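Local atomic coordinates of oligopeptide-binding protein oppA (Lactococcus lactis, PDB entry 3DRF), a protein that captures oligopeptides in a large cavity that closes like a Venus fly-trap and delivers them to the OppABCDF ABC transporter for uptake. Residues Val264-Asp273 / Gln285-Lys293. Sequence-based numbering, arbitrary orientation.
Sequences VAALSSSKYD and QVKNLKGYK
The short helix 263-268 runs past the end of helix 283-287 and the loop leading into strand 292-307, with CA atoms 6.9 Å apart at V264 and V286 and 7.1 Å at S268 and L289. L267 sits at the middle. Its CB meets L289 CD1 at 3.6 Å, its CD1 reaches V286 CG2, and its CD2 lies 3.6 Å from Y292 CE1. With CG anti to the carbonyl carbon (chi1 -71°), the Y292 ring reaches across to the helix end, where OH donates to L267 O at 2.7 Å. The bond lies in the carbonyl plane on a lone pair, with a C=O...O angle of 117°. That same carbonyl accepts S270 N in the Schellman motif closing the helix, so the tyrosine grips the terminating turn itself. A water donates to both Y292 OH and Y272 O, tying the hydroxyl also to the chain leaving the helix. At the outer end, V264 CG2 packs 3.8 Å from Q285 OE1, the two side chains crossing at about a right angle, while S268 OG touches L289 CD2. This is local packing of a short helix and its C-terminal turn against the end of helix 283-287, the loop after it and the first residue of strand 292-307, in the solute-binding fold: P547 of strand 536-549 and M278 pack against both L267 and V286, D273 forms a salt bridge with R551, and K293 pairs through its backbone with V548 as strand 292-307 enters its sheet.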
loop_
_atom_site.group_PDB
_atom_site.type_symbol
_atom_site.label_atom_id
_atom_site.label_comp_id
_atom_site.label_asym_id
_atom_site.label_seq_id
_atom_site.Cartn_x
_atom_site.Cartn_y
_atom_site.Cartn_z
ATOM N N VAL A 264 -17.265 -7.327 -16.301
ATOM C CA VAL A 264 -17.328 -7.312 -17.772
ATOM C C VAL A 264 -18.773 -6.990 -18.269
ATOM O O VAL A 264 -18.951 -6.231 -19.131
ATOM C CB VAL A 264 -16.738 -8.652 -18.389
ATOM C CG1 VAL A 264 -17.012 -8.696 -19.890
ATOM C CG2 VAL A 264 -15.247 -8.722 -18.075
ATOM N N ALA A 265 -19.758 -7.595 -17.644
ATOM C CA ALA A 265 -21.161 -7.373 -18.007
ATOM C C ALA A 265 -21.503 -5.888 -17.751
ATOM O O ALA A 265 -22.256 -5.314 -18.468
ATOM C CB ALA A 265 -22.084 -8.290 -17.141
ATOM N N ALA A 266 -20.946 -5.296 -16.699
ATOM C CA ALA A 266 -21.174 -3.865 -16.417
ATOM C C ALA A 266 -20.619 -2.973 -17.504
ATOM O O ALA A 266 -21.200 -1.990 -17.823
ATOM C CB ALA A 266 -20.569 -3.478 -15.030
ATOM N N LEU A 267 -19.495 -3.344 -18.080
ATOM C CA LEU A 267 -18.988 -2.626 -19.222
ATOM C C LEU A 267 -19.838 -2.875 -20.475
ATOM O O LEU A 267 -20.109 -1.953 -21.178
ATOM C CB LEU A 267 -17.534 -3.029 -19.523
ATOM C CG LEU A 267 -16.512 -2.720 -18.397
ATOM C CD1 LEU A 267 -15.171 -3.473 -18.688
ATOM C CD2 LEU A 267 -16.283 -1.206 -18.341
ATOM N N SER A 268 -20.267 -4.107 -20.703
ATOM C CA SER A 268 -21.084 -4.413 -21.872
ATOM C C SER A 268 -22.427 -3.641 -21.843
ATOM O O SER A 268 -22.936 -3.287 -22.841
ATOM C CB SER A 268 -21.314 -5.926 -21.980
ATOM O OG SER A 268 -20.104 -6.603 -22.128
ATOM N N SER A 269 -22.953 -3.414 -20.670
ATOM C CA SER A 269 -24.254 -2.729 -20.529
ATOM C C SER A 269 -24.097 -1.204 -20.293
ATOM O O SER A 269 -25.052 -0.515 -20.091
ATOM C CB SER A 269 -25.003 -3.357 -19.375
ATOM O OG SER A 269 -24.481 -2.971 -18.118
ATOM N N SER A 270 -22.864 -0.714 -20.289
ATOM C CA SER A 270 -22.572 0.725 -20.026
ATOM C C SER A 270 -23.009 1.196 -18.650
ATOM O O SER A 270 -23.314 2.350 -18.467
ATOM C CB SER A 270 -23.205 1.609 -21.120
ATOM O OG SER A 270 -22.531 1.494 -22.328
ATOM N N LYS A 271 -23.018 0.314 -17.691
ATOM C CA LYS A 271 -23.314 0.667 -16.319
ATOM C C LYS A 271 -22.268 1.651 -15.727
ATOM O O LYS A 271 -22.615 2.489 -14.931
ATOM C CB LYS A 271 -23.402 -0.585 -15.461
ATOM C CG LYS A 271 -23.836 -0.414 -13.975
ATOM C CD LYS A 271 -24.114 -1.753 -13.334
ATOM C CE LYS A 271 -24.238 -1.684 -11.831
ATOM N NZ LYS A 271 -25.434 -1.062 -11.496
ATOM N N TYR A 272 -21.017 1.516 -16.159
ATOM C CA TYR A 272 -19.915 2.403 -15.744
ATOM C C TYR A 272 -19.193 2.969 -16.944
ATOM O O TYR A 272 -18.982 2.261 -17.895
ATOM C CB TYR A 272 -18.941 1.656 -14.817
ATOM C CG TYR A 272 -19.649 1.126 -13.580
ATOM C CD1 TYR A 272 -20.187 2.007 -12.633
ATOM C CD2 TYR A 272 -19.789 -0.226 -13.335
ATOM C CE1 TYR A 272 -20.812 1.550 -11.541
ATOM C CE2 TYR A 272 -20.447 -0.669 -12.220
ATOM C CZ TYR A 272 -20.948 0.216 -11.325
ATOM O OH TYR A 272 -21.612 -0.200 -10.206
ATOM N N ASP A 273 -18.789 4.211 -16.868
ATOM C CA ASP A 273 -17.919 4.834 -17.848
ATOM C C ASP A 273 -16.479 4.385 -17.705
ATOM O O ASP A 273 -15.765 4.292 -18.668
ATOM C CB ASP A 273 -17.969 6.363 -17.750
ATOM C CG ASP A 273 -19.340 6.924 -18.020
ATOM O OD1 ASP A 273 -19.820 6.672 -19.134
ATOM O OD2 ASP A 273 -19.909 7.604 -17.192
ATOM N N GLN A 285 -10.938 -9.969 -22.512
ATOM C CA GLN A 285 -12.365 -9.666 -22.591
ATOM C C GLN A 285 -12.607 -8.175 -22.742
ATOM O O GLN A 285 -13.438 -7.758 -23.487
ATOM C CB GLN A 285 -13.146 -10.222 -21.376
ATOM C CG GLN A 285 -13.169 -11.686 -21.233
ATOM C CD GLN A 285 -14.138 -12.081 -20.175
ATOM O OE1 GLN A 285 -13.821 -12.104 -19.016
ATOM N NE2 GLN A 285 -15.350 -12.350 -20.588
ATOM N N VAL A 286 -11.871 -7.378 -21.969
ATOM C CA VAL A 286 -12.032 -5.936 -21.988
ATOM C C VAL A 286 -11.571 -5.314 -23.291
ATOM O O VAL A 286 -12.168 -4.447 -23.820
ATOM C CB VAL A 286 -11.300 -5.288 -20.776
ATOM C CG1 VAL A 286 -11.267 -3.767 -20.921
ATOM C CG2 VAL A 286 -12.003 -5.710 -19.468
ATOM N N LYS A 287 -10.465 -5.794 -23.804
ATOM C CA LYS A 287 -9.974 -5.306 -25.114
ATOM C C LYS A 287 -10.955 -5.733 -26.227
ATOM O O LYS A 287 -10.965 -5.074 -27.214
ATOM C CB LYS A 287 -8.562 -5.849 -25.411
ATOM C CG LYS A 287 -7.457 -5.219 -24.575
ATOM C CD LYS A 287 -6.052 -5.748 -25.025
ATOM C CE LYS A 287 -5.809 -7.149 -24.550
ATOM N NZ LYS A 287 -4.468 -7.662 -25.025
ATOM N N ASN A 288 -11.690 -6.820 -26.045
ATOM C CA ASN A 288 -12.664 -7.363 -27.026
ATOM C C ASN A 288 -13.907 -6.443 -27.106
ATOM O O ASN A 288 -14.666 -6.517 -28.046
ATOM C CB ASN A 288 -13.107 -8.798 -26.678
ATOM C CG ASN A 288 -12.061 -9.887 -27.002
ATOM O OD1 ASN A 288 -11.052 -9.632 -27.609
ATOM N ND2 ASN A 288 -12.309 -11.088 -26.519
ATOM N N LEU A 289 -14.138 -5.606 -26.107
ATOM C CA LEU A 289 -15.365 -4.785 -26.070
ATOM C C LEU A 289 -15.350 -3.632 -27.032
ATOM O O LEU A 289 -14.412 -2.972 -27.200
ATOM C CB LEU A 289 -15.649 -4.276 -24.660
ATOM C CG LEU A 289 -15.938 -5.389 -23.639
ATOM C CD1 LEU A 289 -16.136 -4.776 -22.303
ATOM C CD2 LEU A 289 -17.105 -6.355 -23.983
ATOM N N LYS A 290 -16.502 -3.370 -27.621
ATOM C CA LYS A 290 -16.664 -2.199 -28.423
ATOM C C LYS A 290 -17.087 -1.009 -27.521
ATOM O O LYS A 290 -17.747 -1.158 -26.510
ATOM C CB LYS A 290 -17.725 -2.479 -29.486
ATOM C CG LYS A 290 -17.321 -3.603 -30.501
ATOM C CD LYS A 290 -15.891 -3.494 -31.058
ATOM C CE LYS A 290 -15.503 -4.702 -31.886
ATOM N NZ LYS A 290 -14.055 -4.665 -32.236
ATOM N N GLY A 291 -16.642 0.143 -27.920
ATOM C CA GLY A 291 -17.021 1.375 -27.263
ATOM C C GLY A 291 -16.130 1.879 -26.142
ATOM O O GLY A 291 -16.458 2.845 -25.544
ATOM N N TYR A 292 -15.008 1.199 -25.949
ATOM C CA TYR A 292 -14.031 1.572 -24.894
ATOM C C TYR A 292 -12.610 1.752 -25.450
ATOM O O TYR A 292 -12.246 1.071 -26.363
ATOM C CB TYR A 292 -14.025 0.492 -23.792
ATOM C CG TYR A 292 -15.298 0.472 -22.929
ATOM C CD1 TYR A 292 -15.412 1.239 -21.774
ATOM C CD2 TYR A 292 -16.382 -0.301 -23.290
ATOM C CE1 TYR A 292 -16.549 1.234 -21.033
ATOM C CE2 TYR A 292 -17.491 -0.294 -22.585
ATOM C CZ TYR A 292 -17.597 0.456 -21.466
ATOM O OH TYR A 292 -18.750 0.353 -20.748
ATOM N N LYS A 293 -11.873 2.706 -24.872
ATOM C CA LYS A 293 -10.425 2.909 -24.983
ATOM C C LYS A 293 -9.802 2.233 -23.742
ATOM O O LYS A 293 -10.351 2.319 -22.703
ATOM C CB LYS A 293 -10.154 4.422 -24.987
ATOM C CG LYS A 293 -8.692 4.807 -25.120
ATOM C CD LYS A 293 -8.500 6.293 -25.298
ATOM C CE LYS A 293 -7.071 6.649 -25.313
ATOM N NZ LYS A 293 -6.873 8.122 -25.481
HETATM O O HOH W 1 -19.951 2.809 -20.458
#